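Local coordinates for paenibacillus xanthan lyase (Paenibacillus, PDB 6F2P), which catalyses the eliminative cleavage of terminal mannosyl-glucuronosyl linkages in the side chains of xanthan, as a calcium-containing family 8 polysaccharide lyase, at residues V569-W580 against L594-D605. Sequence-based numbering, arbitrary orientation.
Sequences VKGLREARSGSW and LHTRNFMTLWFD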
loop_
_atom_site.group_PDB
_atom_site.type_symbol
_atom_site.label_atom_id
_atom_site.label_comp_id
_atom_site.label_asym_id
_atom_site.label_seq_id
_atom_site.Cartn_x
_atom_site.Cartn_y
_atom_site.Cartn_z
ATOM N N VAL A 569 13.666 -10.202 27.976
ATOM C CA VAL A 569 12.686 -9.118 27.949
ATOM C C VAL A 569 12.802 -8.186 29.165
ATOM O O VAL A 569 12.593 -8.616 30.299
ATOM C CB VAL A 569 11.247 -9.673 27.925
ATOM C CG1 VAL A 569 10.243 -8.547 27.695
ATOM C CG2 VAL A 569 11.111 -10.757 26.874
ATOM N N LYS A 570 13.112 -6.914 28.925
ATOM C CA LYS A 570 13.106 -5.910 29.996
ATOM C C LYS A 570 11.685 -5.467 30.327
ATOM O O LYS A 570 10.839 -5.344 29.441
ATOM C CB LYS A 570 13.967 -4.699 29.619
ATOM C CG LYS A 570 15.428 -5.051 29.407
ATOM C CD LYS A 570 16.281 -3.817 29.221
ATOM C CE LYS A 570 17.756 -4.181 29.191
ATOM N NZ LYS A 570 18.623 -2.974 29.224
ATOM N N GLY A 571 11.425 -5.236 31.609
ATOM C CA GLY A 571 10.096 -4.873 32.065
ATOM C C GLY A 571 10.122 -3.698 33.024
ATOM O O GLY A 571 11.079 -3.521 33.782
ATOM N N LEU A 572 9.066 -2.889 32.988
ATOM C CA LEU A 572 8.970 -1.725 33.852
ATOM C C LEU A 572 7.514 -1.396 34.149
ATOM O O LEU A 572 6.733 -1.131 33.234
ATOM C CB LEU A 572 9.648 -0.524 33.200
ATOM C CG LEU A 572 9.487 0.818 33.930
ATOM C CD1 LEU A 572 10.075 0.769 35.338
ATOM C CD2 LEU A 572 10.122 1.952 33.146
ATOM N N ARG A 573 7.148 -1.432 35.427
ATOM C CA ARG A 573 5.839 -0.971 35.871
ATOM C C ARG A 573 6.012 0.352 36.634
ATOM O O ARG A 573 6.576 0.376 37.722
ATOM C CB ARG A 573 5.179 -2.028 36.753
ATOM C CG ARG A 573 3.774 -1.677 37.175
ATOM C CD ARG A 573 3.301 -2.563 38.300
ATOM N NE ARG A 573 3.352 -3.971 37.939
ATOM C CZ ARG A 573 2.296 -4.685 37.563
ATOM N NH1 ARG A 573 1.099 -4.111 37.500
ATOM N NH2 ARG A 573 2.440 -5.971 37.253
ATOM N N GLU A 574 5.562 1.459 36.053
ATOM C CA GLU A 574 5.790 2.755 36.681
ATOM C C GLU A 574 4.603 3.680 36.507
ATOM O O GLU A 574 3.749 3.449 35.645
ATOM C CB GLU A 574 7.046 3.418 36.116
ATOM C CG GLU A 574 6.955 3.719 34.639
ATOM C CD GLU A 574 8.102 4.566 34.150
ATOM O OE1 GLU A 574 8.084 4.990 32.975
ATOM O OE2 GLU A 574 9.025 4.812 34.944
ATOM N N ALA A 575 4.552 4.716 37.347
ATOM C CA ALA A 575 3.583 5.800 37.203
ATOM C C ALA A 575 4.248 6.911 36.414
ATOM O O ALA A 575 5.425 7.226 36.625
ATOM C CB ALA A 575 3.133 6.313 38.560
ATOM N N ARG A 576 3.509 7.505 35.488
ATOM C CA ARG A 576 4.096 8.560 34.683
ATOM C C ARG A 576 3.276 9.834 34.731
ATOM O O ARG A 576 2.045 9.790 34.789
ATOM C CB ARG A 576 4.306 8.084 33.251
ATOM C CG ARG A 576 5.367 7.011 33.157
ATOM C CD ARG A 576 5.628 6.622 31.734
ATOM N NE ARG A 576 6.083 7.748 30.924
ATOM C CZ ARG A 576 7.361 8.049 30.723
ATOM N NH1 ARG A 576 8.308 7.311 31.289
ATOM N NH2 ARG A 576 7.686 9.085 29.958
ATOM N N SER A 577 3.970 10.967 34.744
ATOM C CA SER A 577 3.299 12.257 34.730
ATOM C C SER A 577 3.746 13.072 33.542
ATOM O O SER A 577 4.867 12.919 33.042
ATOM C CB SER A 577 3.530 13.032 36.028
ATOM O OG SER A 577 2.774 12.474 37.087
ATOM N N GLY A 578 2.846 13.926 33.086
ATOM C CA GLY A 578 3.129 14.824 31.989
ATOM C C GLY A 578 1.863 15.590 31.697
ATOM O O GLY A 578 0.804 15.311 32.283
ATOM N N SER A 579 1.965 16.554 30.793
ATOM C CA SER A 579 0.797 17.301 30.364
ATOM C C SER A 579 0.758 17.363 28.843
ATOM O O SER A 579 1.768 17.130 28.166
ATOM C CB SER A 579 0.806 18.717 30.958
ATOM O OG SER A 579 1.774 19.531 30.325
ATOM N N TRP A 580 -0.405 17.704 28.307
ATOM C CA TRP A 580 -0.593 17.799 26.865
ATOM C C TRP A 580 0.270 18.861 26.204
ATOM O O TRP A 580 0.483 18.822 24.991
ATOM C CB TRP A 580 -2.066 18.038 26.556
ATOM C CG TRP A 580 -2.855 16.818 26.799
ATOM C CD1 TRP A 580 -3.467 16.456 27.957
ATOM C CD2 TRP A 580 -3.087 15.760 25.866
ATOM N NE1 TRP A 580 -4.084 15.240 27.801
ATOM C CE2 TRP A 580 -3.862 14.791 26.525
ATOM C CE3 TRP A 580 -2.725 15.545 24.531
ATOM C CZ2 TRP A 580 -4.284 13.628 25.892
ATOM C CZ3 TRP A 580 -3.138 14.394 23.915
ATOM C CH2 TRP A 580 -3.909 13.448 24.592
ATOM N N LEU A 594 -1.361 18.816 34.734
ATOM C CA LEU A 594 -0.592 17.591 34.889
ATOM C C LEU A 594 -1.516 16.391 35.089
ATOM O O LEU A 594 -2.597 16.515 35.670
ATOM C CB LEU A 594 0.326 17.730 36.093
ATOM C CG LEU A 594 1.525 16.798 36.188
ATOM C CD1 LEU A 594 2.666 17.341 35.328
ATOM C CD2 LEU A 594 1.937 16.637 37.648
ATOM N N HIS A 595 -1.086 15.236 34.589
ATOM C CA HIS A 595 -1.845 13.994 34.698
ATOM C C HIS A 595 -0.891 12.865 35.024
ATOM O O HIS A 595 0.261 12.864 34.573
ATOM C CB HIS A 595 -2.532 13.665 33.377
ATOM C CG HIS A 595 -3.473 14.723 32.910
ATOM N ND1 HIS A 595 -4.702 14.932 33.492
ATOM C CD2 HIS A 595 -3.360 15.639 31.917
ATOM C CE1 HIS A 595 -5.312 15.933 32.877
ATOM N NE2 HIS A 595 -4.516 16.376 31.918
ATOM N N THR A 596 -1.368 11.893 35.794
ATOM C CA THR A 596 -0.531 10.763 36.148
ATOM C C THR A 596 -1.216 9.455 35.803
ATOM O O THR A 596 -2.322 9.175 36.273
ATOM C CB THR A 596 -0.135 10.766 37.635
ATOM O OG1 THR A 596 0.550 11.986 37.950
ATOM C CG2 THR A 596 0.787 9.599 37.921
ATOM N N ARG A 597 -0.552 8.660 34.971
ATOM C CA ARG A 597 -1.084 7.368 34.552
ATOM C C ARG A 597 -0.050 6.257 34.720
ATOM O O ARG A 597 1.160 6.516 34.714
ATOM C CB ARG A 597 -1.559 7.451 33.105
ATOM C CG ARG A 597 -2.751 8.357 32.924
ATOM C CD ARG A 597 -3.900 7.829 33.751
ATOM N NE ARG A 597 -5.139 8.553 33.506
ATOM C CZ ARG A 597 -5.613 9.514 34.292
ATOM N NH1 ARG A 597 -4.946 9.870 35.388
ATOM N NH2 ARG A 597 -6.759 10.115 33.983
ATOM N N ASN A 598 -0.531 5.025 34.869
ATOM C CA ASN A 598 0.341 3.868 35.100
ATOM C C ASN A 598 0.550 3.018 33.857
ATOM O O ASN A 598 -0.383 2.793 33.088
ATOM C CB ASN A 598 -0.217 3.001 36.224
ATOM C CG ASN A 598 -0.460 3.789 37.495
ATOM O OD1 ASN A 598 0.410 4.547 37.945
ATOM N ND2 ASN A 598 -1.656 3.637 38.072
ATOM N N PHE A 599 1.777 2.541 33.668
ATOM C CA PHE A 599 2.127 1.803 32.457
ATOM C C PHE A 599 2.947 0.541 32.720
ATOM O O PHE A 599 3.800 0.509 33.610
ATOM C CB PHE A 599 2.905 2.696 31.486
ATOM C CG PHE A 599 2.085 3.784 30.858
ATOM C CD1 PHE A 599 1.898 4.998 31.506
ATOM C CD2 PHE A 599 1.517 3.603 29.604
ATOM C CE1 PHE A 599 1.141 6.012 30.918
ATOM C CE2 PHE A 599 0.762 4.611 29.007
ATOM C CZ PHE A 599 0.574 5.817 29.668
ATOM N N MET A 600 2.680 -0.492 31.925
ATOM C CA MET A 600 3.517 -1.684 31.870
ATOM C C MET A 600 4.259 -1.703 30.546
ATOM O O MET A 600 3.649 -1.826 29.487
ATOM C CB MET A 600 2.675 -2.953 31.985
ATOM C CG MET A 600 3.471 -4.226 31.710
ATOM S SD MET A 600 4.853 -4.429 32.867
ATOM C CE MET A 600 3.939 -4.681 34.389
ATOM N N THR A 601 5.576 -1.585 30.607
ATOM C CA THR A 601 6.395 -1.517 29.407
ATOM C C THR A 601 7.281 -2.756 29.269
ATOM O O THR A 601 8.043 -3.083 30.183
ATOM C CB THR A 601 7.281 -0.271 29.455
ATOM O OG1 THR A 601 6.488 0.846 29.853
ATOM C CG2 THR A 601 7.888 0.013 28.097
ATOM N N LEU A 602 7.169 -3.450 28.137
ATOM C CA LEU A 602 8.001 -4.619 27.858
ATOM C C LEU A 602 8.793 -4.364 26.579
ATOM O O LEU A 602 8.230 -3.879 25.597
ATOM C CB LEU A 602 7.128 -5.863 27.690
ATOM C CG LEU A 602 6.104 -6.172 28.790
ATOM C CD1 LEU A 602 5.225 -7.344 28.400
ATOM C CD2 LEU A 602 6.781 -6.454 30.116
ATOM N N TRP A 603 10.089 -4.675 26.576
ATOM C CA TRP A 603 10.885 -4.466 25.366
ATOM C C TRP A 603 12.152 -5.321 25.225
ATOM O O TRP A 603 12.563 -6.015 26.150
ATOM C CB TRP A 603 11.217 -2.983 25.183
ATOM C CG TRP A 603 12.259 -2.423 26.122
ATOM C CD1 TRP A 603 13.562 -2.145 25.825
ATOM C CD2 TRP A 603 12.074 -2.040 27.493
ATOM N NE1 TRP A 603 14.201 -1.626 26.925
ATOM C CE2 TRP A 603 13.309 -1.551 27.962
ATOM C CE3 TRP A 603 10.982 -2.064 28.372
ATOM C CZ2 TRP A 603 13.483 -1.093 29.269
ATOM C CZ3 TRP A 603 11.162 -1.615 29.672
ATOM C CH2 TRP A 603 12.402 -1.132 30.104
ATOM N N PHE A 604 12.743 -5.276 24.034
ATOM C CA PHE A 604 14.007 -5.938 23.756
ATOM C C PHE A 604 15.116 -4.907 23.687
ATOM O O PHE A 604 14.920 -3.794 23.178
ATOM C CB PHE A 604 13.971 -6.660 22.407
ATOM C CG PHE A 604 12.909 -7.720 22.295
ATOM C CD1 PHE A 604 12.922 -8.829 23.125
ATOM C CD2 PHE A 604 11.924 -7.630 21.323
ATOM C CE1 PHE A 604 11.953 -9.812 23.006
ATOM C CE2 PHE A 604 10.953 -8.620 21.194
ATOM C CZ PHE A 604 10.966 -9.707 22.038
ATOM N N ASP A 605 16.293 -5.285 24.170
ATOM C CA ASP A 605 17.462 -4.438 24.035
ATOM C C ASP A 605 18.469 -5.136 23.147
ATOM O O ASP A 605 19.087 -6.112 23.558
ATOM C CB ASP A 605 18.074 -4.144 25.407
ATOM C CG ASP A 605 19.217 -3.129 25.345
ATOM O OD1 ASP A 605 19.882 -2.979 24.284
ATOM O OD2 ASP A 605 19.455 -2.476 26.381
HETATM O O HOH W 1 7.340 3.449 30.562
#
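Glu-574 OE1 is gripped twice, and one grip reaches across to Thr-601: a water donates to OE1 at 3.0 Å and lies 2.8 Å from Thr-601 OG1. The other is a salt bridge along its own strand, where Arg-576 NH1 donates to Glu-574 OE1 at 2.9 Å, nearly straight (165°), with the oxygen lying in the guanidinium plane. Arg-576 also gives NE to Thr-429 O, and its CD rests against Phe-599 CD1, guanidinium and ring standing almost perpendicular (82°). Beneath these side chains, backbone pairs from Lys-570 with Trp-603 to Gly-578 with His-595 join two antiparallel strands, neighbours inside a five-stranded sheet of the family 8 lyase super-sandwich domain. Strand 539-543 flanks 566-578, and strand 508-516 flanks 595-607. On the same face as Glu-574, the Trp-603 ring lies back over the partner strand, its chi1 of 73° setting CG between backbone N and carbonyl carbon. Lys-570 CB sits above its six-membered ring in a CH-pi contact, 3.7 Å from the centroid, while Leu-572 CB meets the ring edge at CZ3. Arg-434 adds a cation-pi contact to this indole. From CB the extended Lys-570 chain runs on past Trp-603 NE1, carrying NZ to the anti lone pair of Asp-605 OD2 at 3.0 Å; Asp-605 OD1 takes the backbone N of Gly-607. An alanine in place of Trp-603 would be likely to strip the cover from the Lys-570 methylenes and leave Arg-434 without its aromatic partner. On the other face of the sheet, Met-600, bent at chi2 and chi3, lays CE over one face of the Arg-573 guanidinium, 3.5 Å from NH2, while Arg-573 NH1 bonds the carbonyls of Gly-521 and Asn-523.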